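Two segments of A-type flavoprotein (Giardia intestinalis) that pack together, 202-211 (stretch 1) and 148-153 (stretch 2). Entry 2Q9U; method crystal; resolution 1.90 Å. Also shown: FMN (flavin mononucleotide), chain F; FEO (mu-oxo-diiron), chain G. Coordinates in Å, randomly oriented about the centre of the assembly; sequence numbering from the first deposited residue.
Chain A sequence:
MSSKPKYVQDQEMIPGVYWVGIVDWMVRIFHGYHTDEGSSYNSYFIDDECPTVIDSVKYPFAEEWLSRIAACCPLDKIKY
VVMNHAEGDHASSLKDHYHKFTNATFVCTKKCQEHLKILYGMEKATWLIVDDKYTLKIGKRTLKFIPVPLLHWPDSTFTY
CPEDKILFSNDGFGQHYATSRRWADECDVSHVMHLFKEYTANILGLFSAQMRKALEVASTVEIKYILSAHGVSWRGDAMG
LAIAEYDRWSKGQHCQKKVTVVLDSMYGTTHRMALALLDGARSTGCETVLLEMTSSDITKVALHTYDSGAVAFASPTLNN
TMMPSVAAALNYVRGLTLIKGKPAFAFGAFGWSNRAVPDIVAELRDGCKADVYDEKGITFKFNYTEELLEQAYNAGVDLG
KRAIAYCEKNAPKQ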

ATOM      1  N   ASN A 202      17.911  -3.296 -12.559  1.00 10.46           N
ATOM      2  CA  ASN A 202      17.401  -4.193 -11.502  1.00 11.84           C
ATOM      3  C   ASN A 202      17.705  -5.661 -11.685  1.00 12.71           C
ATOM      4  O   ASN A 202      17.769  -6.392 -10.711  1.00 13.02           O
ATOM      5  CB  ASN A 202      15.885  -4.060 -11.360  1.00 10.95           C
ATOM      6  CG  ASN A 202      15.493  -2.826 -10.578  1.00 10.92           C
ATOM      7  OD1 ASN A 202      15.395  -2.863  -9.353  1.00  9.75           O
ATOM      8  ND2 ASN A 202      15.268  -1.724 -11.286  1.00  8.61           N
ATOM      9  N   ILE A 203      17.846  -6.093 -12.931  1.00 14.19           N
ATOM     10  CA  ILE A 203      18.010  -7.525 -13.227  1.00 16.29           C
ATOM     11  C   ILE A 203      19.442  -7.810 -13.673  1.00 16.64           C
ATOM     12  O   ILE A 203      20.043  -8.821 -13.278  1.00 17.65           O
ATOM     13  CB  ILE A 203      16.983  -8.017 -14.274  1.00 16.24           C
ATOM     14  CG1 ILE A 203      15.540  -7.604 -13.869  1.00 18.25           C
ATOM     15  CG2 ILE A 203      17.137  -9.550 -14.541  1.00 17.57           C
ATOM     16  CD1 ILE A 203      15.118  -8.100 -12.498  1.00 18.28           C
ATOM     17  N   LEU A 204      20.000  -6.891 -14.452  1.00 16.06           N
ATOM     18  CA  LEU A 204      21.265  -7.156 -15.119  1.00 15.55           C
ATOM     19  C   LEU A 204      22.444  -6.423 -14.520  1.00 15.56           C
ATOM     20  O   LEU A 204      23.578  -6.577 -15.004  1.00 15.41           O
ATOM     21  CB  LEU A 204      21.135  -6.832 -16.627  1.00 15.74           C
ATOM     22  CG  LEU A 204      20.015  -7.524 -17.440  1.00 15.48           C
ATOM     23  CD1 LEU A 204      19.944  -6.944 -18.872  1.00 14.11           C
ATOM     24  CD2 LEU A 204      20.146  -9.042 -17.488  1.00 18.77           C
ATOM     25  N   GLY A 205      22.189  -5.615 -13.491  1.00 15.02           N
ATOM     26  CA  GLY A 205      23.167  -4.588 -13.047  1.00 15.48           C
ATOM     27  C   GLY A 205      24.567  -5.143 -12.792  1.00 15.59           C
ATOM     28  O   GLY A 205      25.566  -4.473 -13.059  1.00 16.25           O
ATOM     29  N   LEU A 206      24.638  -6.361 -12.255  1.00 15.58           N
ATOM     30  CA  LEU A 206      25.919  -6.975 -11.889  1.00 16.12           C
ATOM     31  C   LEU A 206      26.558  -7.784 -13.040  1.00 16.20           C
ATOM     32  O   LEU A 206      27.634  -8.391 -12.850  1.00 15.49           O
ATOM     33  CB  LEU A 206      25.771  -7.877 -10.649  1.00 16.43           C
ATOM     34  CG  LEU A 206      24.913  -9.153 -10.687  1.00 17.10           C
ATOM     35  CD1 LEU A 206      25.199  -9.990  -9.462  1.00 14.43           C
ATOM     36  CD2 LEU A 206      23.394  -8.879 -10.742  1.00 16.44           C
ATOM     37  N   PHE A 207      25.921  -7.762 -14.211  1.00 15.20           N
ATOM     38  CA  PHE A 207      26.337  -8.631 -15.328  1.00 15.89           C
ATOM     39  C   PHE A 207      26.887  -7.880 -16.565  1.00 16.33           C
ATOM     40  O   PHE A 207      26.746  -8.351 -17.711  1.00 15.96           O
ATOM     41  CB  PHE A 207      25.207  -9.608 -15.685  1.00 15.14           C
ATOM     42  CG  PHE A 207      24.800 -10.526 -14.534  1.00 16.37           C
ATOM     43  CD1 PHE A 207      25.737 -11.366 -13.925  1.00 15.45           C
ATOM     44  CD2 PHE A 207      23.481 -10.546 -14.066  1.00 15.11           C
ATOM     45  CE1 PHE A 207      25.390 -12.200 -12.887  1.00 14.45           C
ATOM     46  CE2 PHE A 207      23.118 -11.394 -13.045  1.00 14.14           C
ATOM     47  CZ  PHE A 207      24.078 -12.219 -12.444  1.00 16.51           C
ATOM     48  N   SER A 208      27.545  -6.731 -16.350  1.00 16.33           N
ATOM     49  CA  SER A 208      28.055  -5.943 -17.518  1.00 16.86           C
ATOM     50  C   SER A 208      29.069  -6.728 -18.350  1.00 16.56           C
ATOM     51  O   SER A 208      29.086  -6.615 -19.577  1.00 17.04           O
ATOM     52  CB  SER A 208      28.662  -4.588 -17.094  1.00 16.70           C
ATOM     53  OG  SER A 208      29.707  -4.781 -16.147  1.00 16.57           O
ATOM     54  N   ALA A 209      29.894  -7.541 -17.686  1.00 16.74           N
ATOM     55  CA  ALA A 209      30.915  -8.323 -18.392  1.00 16.76           C
ATOM     56  C   ALA A 209      30.223  -9.341 -19.311  1.00 16.65           C
ATOM     57  O   ALA A 209      30.600  -9.515 -20.485  1.00 16.99           O
ATOM     58  CB  ALA A 209      31.832  -9.017 -17.406  1.00 17.55           C
ATOM     59  N   GLN A 210      29.171  -9.965 -18.792  1.00 15.40           N
ATOM     60  CA  GLN A 210      28.407 -10.945 -19.562  1.00 15.57           C
ATOM     61  C   GLN A 210      27.681 -10.260 -20.722  1.00 15.05           C
ATOM     62  O   GLN A 210      27.599 -10.816 -21.809  1.00 14.44           O
ATOM     63  CB  GLN A 210      27.455 -11.735 -18.667  1.00 15.72           C
ATOM     64  CG  GLN A 210      28.166 -12.677 -17.643  1.00 16.63           C
ATOM     65  CD  GLN A 210      28.662 -11.990 -16.363  1.00 19.53           C
ATOM     66  OE1 GLN A 210      28.568 -10.763 -16.196  1.00 18.71           O
ATOM     67  NE2 GLN A 210      29.185 -12.801 -15.438  1.00 20.33           N
ATOM     68  N   MET A 211      27.210  -9.031 -20.513  1.00 15.02           N
ATOM     69  CA  MET A 211      26.627  -8.241 -21.612  1.00 15.29           C
ATOM     70  C   MET A 211      27.625  -7.890 -22.720  1.00 16.37           C
ATOM     71  O   MET A 211      27.262  -7.921 -23.913  1.00 15.11           O
ATOM     72  CB  MET A 211      25.925  -6.976 -21.091  1.00 15.22           C
ATOM     73  CG  MET A 211      25.287  -6.111 -22.213  1.00 14.90           C
ATOM     74  SD  MET A 211      23.931  -6.964 -23.084  1.00 15.98           S
ATOM     75  CE  MET A 211      22.705  -7.000 -21.762  1.00 14.25           C
TER
HETATM   76  N1  FMN F 601      21.038 -17.637  -7.149  1.00 19.68           N
HETATM   77  C2  FMN F 601      22.335 -17.564  -6.734  1.00 19.27           C
HETATM   78  O2  FMN F 601      22.906 -18.588  -6.324  1.00 20.57           O
HETATM   79  N3  FMN F 601      23.012 -16.361  -6.801  1.00 19.73           N
HETATM   80  C4  FMN F 601      22.389 -15.206  -7.246  1.00 19.31           C
HETATM   81  O4  FMN F 601      23.007 -14.148  -7.149  1.00 16.51           O
HETATM   82  C4A FMN F 601      21.047 -15.271  -7.664  1.00 18.17           C
HETATM   83  N5  FMN F 601      20.371 -14.159  -8.155  1.00 18.96           N
HETATM   84  C5A FMN F 601      19.049 -14.292  -8.566  1.00 20.41           C
HETATM   85  C6  FMN F 601      18.354 -13.182  -9.059  1.00 20.29           C
HETATM   86  C7  FMN F 601      17.015 -13.293  -9.474  1.00 20.32           C
HETATM   87  C7M FMN F 601      16.390 -12.119 -10.181  1.00 22.03           C
HETATM   88  C8  FMN F 601      16.362 -14.522  -9.407  1.00 19.96           C
HETATM   89  C8M FMN F 601      14.897 -14.663  -9.739  1.00 21.77           C
HETATM   90  C9  FMN F 601      17.052 -15.631  -8.921  1.00 19.80           C
HETATM   91  C9A FMN F 601      18.391 -15.528  -8.499  1.00 19.23           C
HETATM   92  N10 FMN F 601      19.072 -16.637  -8.003  1.00 19.59           N
HETATM   93  C10 FMN F 601      20.390 -16.513  -7.617  1.00 19.73           C
HETATM   94  C1' FMN F 601      18.424 -17.987  -7.906  1.00 20.22           C
HETATM   95  C2' FMN F 601      17.468 -18.089  -6.720  1.00 20.40           C
HETATM   96  O2' FMN F 601      18.148 -18.040  -5.468  1.00 19.57           O
HETATM   97  C3' FMN F 601      16.662 -19.369  -6.957  1.00 20.66           C
HETATM   98  O3' FMN F 601      15.736 -19.092  -7.997  1.00 20.13           O
HETATM   99  C4' FMN F 601      15.893 -19.870  -5.753  1.00 19.49           C
HETATM  100  O4' FMN F 601      15.404 -21.178  -6.021  1.00 22.70           O
HETATM  101  C5' FMN F 601      14.704 -18.975  -5.426  1.00 21.09           C
HETATM  102  O5' FMN F 601      14.164 -19.364  -4.175  1.00 16.94           O
HETATM  103  P   FMN F 601      12.614 -19.120  -3.906  1.00 20.20           P
HETATM  104  O1P FMN F 601      12.433 -19.257  -2.404  1.00 17.49           O
HETATM  105  O2P FMN F 601      12.286 -17.736  -4.387  1.00 20.92           O
HETATM  106  O3P FMN F 601      11.754 -20.132  -4.643  1.00 17.30           O
HETATM  107 FE1  FEO G 701      12.024 -13.083 -17.266  1.00 11.41          FE
HETATM  108 FE2  FEO G 701      14.927 -14.339 -15.874  1.00 14.54          FE
HETATM  109  O   FEO G 701      12.952 -14.443 -16.428  1.00 11.74           O
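Stretch 2 (148-153) VPLLHW

A residue that binds a metal can also take part in side-chain packing, and residues 148-153 of this flavoprotein are a compact example. The segment has no regular helix or strand, so it lies on stretch 1 as a folded loop. A type II turn runs from Val148 to Leu151, closed by a hydrogen bond from Leu151 N to Val148 O (3.0 Å); Leu150 takes the left-handed conformation (phi/psi 59/35) usually associated with glycine. A second backbone hydrogen bond, Leu150 N to Trp153 O (2.8 Å), draws the far end back, and the peptide bond between Leu151 and His152 is cis.

Stretch 1 bends as well. Its type I turn from Leu204 to Phe207 is closed by Phe207 N to Leu204 O (2.7 Å), and Phe207 occupies the N-cap position of the helix that follows, whose backbone hydrogen bond from Met211 N to Phe207 O is 2.9 Å. The two segments run in opposing order: Leu151 CA lies 6.0 Å from Gln210 CA, whereas His152 CA, one residue later, lies 6.3 Å from Leu204 CA.

No hydrogen bond crosses the interface, which buries 452 Å² in all; much of its close contact is between apolar side chains. Leu151 is its hub and has the largest covered area. Its CA-to-CB bond points sideways, but its chi1 t, chi2 p side chain brings the methyls to stretch 1: CD1 lies 4.0 Å from both Leu204 CD2 and Phe207 CB, and CD2 lies 3.9 Å from Met211 CE. The leucine thus bridges the turn and the helix. Next to it, Leu150 CB packs at 3.9 Å from Phe207 CE1.

The aromatic contacts are more varied. Leu150 O sits over one face of the Phe207 ring, 3.0 Å from CG, and finds no polar partner anywhere in the model. The same ring reaches His152, with CE2 3.7 Å from the histidine CB. Ile203 CG2 lies over one face of the imidazole, 3.9 Å from the ring centroid and 13° off its normal, a CH-pi contact.

A third kind of contact is between a side chain and the backbone: Gln210 CG lies 3.4 Å from Pro149 O and 3.5 Å from Leu150 O.

The cofactors complete the example. His152 NE2 binds FE2 of the diiron centre at 2.2 Å, alongside ligands elsewhere in the structure, so the imidazole packed against Ile203 is also a metal ligand. The CA-to-CB bond of Trp153 points away from stretch 1, and FMN C9 lies at the edge of its ring, 3.4 Å from NE1. Neighbouring residues of one short loop thus contact another segment of the same chain, a metal site and a flavin.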

ATOM      1  N   VAL A 148      24.235 -17.294 -23.168  1.00 15.18           N
ATOM      2  CA  VAL A 148      24.680 -16.057 -22.515  1.00 14.79           C
ATOM      3  C   VAL A 148      24.724 -16.344 -20.994  1.00 14.59           C
ATOM      4  O   VAL A 148      23.937 -15.802 -20.242  1.00 14.73           O
ATOM      5  CB  VAL A 148      23.776 -14.832 -22.895  1.00 15.40           C
ATOM      6  CG1 VAL A 148      23.956 -14.398 -24.413  1.00 15.37           C
ATOM      7  CG2 VAL A 148      22.306 -15.121 -22.610  1.00 14.47           C
ATOM      8  N   PRO A 149      25.634 -17.231 -20.542  1.00 15.39           N
ATOM      9  CA  PRO A 149      25.599 -17.604 -19.120  1.00 15.67           C
ATOM     10  C   PRO A 149      25.786 -16.405 -18.195  1.00 15.35           C
ATOM     11  O   PRO A 149      26.601 -15.532 -18.472  1.00 15.08           O
ATOM     12  CB  PRO A 149      26.781 -18.578 -18.973  1.00 16.27           C
ATOM     13  CG  PRO A 149      27.663 -18.296 -20.137  1.00 16.03           C
ATOM     14  CD  PRO A 149      26.712 -17.949 -21.252  1.00 15.40           C
ATOM     15  N   LEU A 150      24.989 -16.389 -17.126  1.00 15.32           N
ATOM     16  CA  LEU A 150      24.880 -15.285 -16.175  1.00 16.20           C
ATOM     17  C   LEU A 150      24.437 -13.973 -16.821  1.00 15.90           C
ATOM     18  O   LEU A 150      24.850 -12.890 -16.406  1.00 16.65           O
ATOM     19  CB  LEU A 150      26.134 -15.119 -15.293  1.00 16.83           C
ATOM     20  CG  LEU A 150      26.429 -16.246 -14.294  1.00 18.35           C
ATOM     21  CD1 LEU A 150      27.744 -15.942 -13.587  1.00 21.78           C
ATOM     22  CD2 LEU A 150      25.282 -16.459 -13.258  1.00 20.87           C
ATOM     23  N   LEU A 151      23.560 -14.081 -17.824  1.00 15.07           N
ATOM     24  CA  LEU A 151      22.834 -12.928 -18.348  1.00 14.92           C
ATOM     25  C   LEU A 151      21.356 -13.300 -18.487  1.00 14.76           C
ATOM     26  O   LEU A 151      20.848 -13.386 -19.610  1.00 13.74           O
ATOM     27  CB  LEU A 151      23.417 -12.465 -19.711  1.00 15.02           C
ATOM     28  CG  LEU A 151      22.995 -11.077 -20.217  1.00 15.14           C
ATOM     29  CD1 LEU A 151      23.595 -10.010 -19.303  1.00 14.40           C
ATOM     30  CD2 LEU A 151      23.452 -10.852 -21.698  1.00 15.88           C
ATOM     31  N   HIS A 152      20.660 -13.522 -17.361  1.00 14.27           N
ATOM     32  CA  HIS A 152      21.196 -13.352 -16.004  1.00 14.57           C
ATOM     33  C   HIS A 152      21.333 -14.677 -15.208  1.00 15.18           C
ATOM     34  O   HIS A 152      21.767 -14.653 -14.042  1.00 14.38           O
ATOM     35  CB  HIS A 152      20.292 -12.372 -15.225  1.00 15.66           C
ATOM     36  CG  HIS A 152      18.917 -12.901 -15.002  1.00 15.32           C
ATOM     37  ND1 HIS A 152      18.481 -13.349 -13.773  1.00 19.10           N
ATOM     38  CD2 HIS A 152      17.894 -13.113 -15.869  1.00 16.88           C
ATOM     39  CE1 HIS A 152      17.237 -13.790 -13.886  1.00 19.24           C
ATOM     40  NE2 HIS A 152      16.865 -13.665 -15.151  1.00 18.02           N
ATOM     41  N   TRP A 153      20.937 -15.816 -15.800  1.00 13.29           N
ATOM     42  CA  TRP A 153      21.104 -17.123 -15.126  1.00 14.14           C
ATOM     43  C   TRP A 153      22.175 -17.957 -15.856  1.00 14.20           C
ATOM     44  O   TRP A 153      22.475 -17.662 -17.030  1.00 14.09           O
ATOM     45  CB  TRP A 153      19.763 -17.873 -15.076  1.00 14.03           C
ATOM     46  CG  TRP A 153      18.926 -17.567 -13.865  1.00 14.94           C
ATOM     47  CD1 TRP A 153      19.050 -16.491 -13.008  1.00 14.98           C
ATOM     48  CD2 TRP A 153      17.810 -18.328 -13.385  1.00 15.63           C
ATOM     49  NE1 TRP A 153      18.097 -16.560 -12.024  1.00 16.45           N
ATOM     50  CE2 TRP A 153      17.321 -17.672 -12.229  1.00 17.20           C
ATOM     51  CE3 TRP A 153      17.192 -19.511 -13.804  1.00 15.56           C
ATOM     52  CZ2 TRP A 153      16.228 -18.157 -11.499  1.00 15.62           C
ATOM     53  CZ3 TRP A 153      16.101 -20.000 -13.066  1.00 14.51           C
ATOM     54  CH2 TRP A 153      15.639 -19.320 -11.938  1.00 14.47           C
TER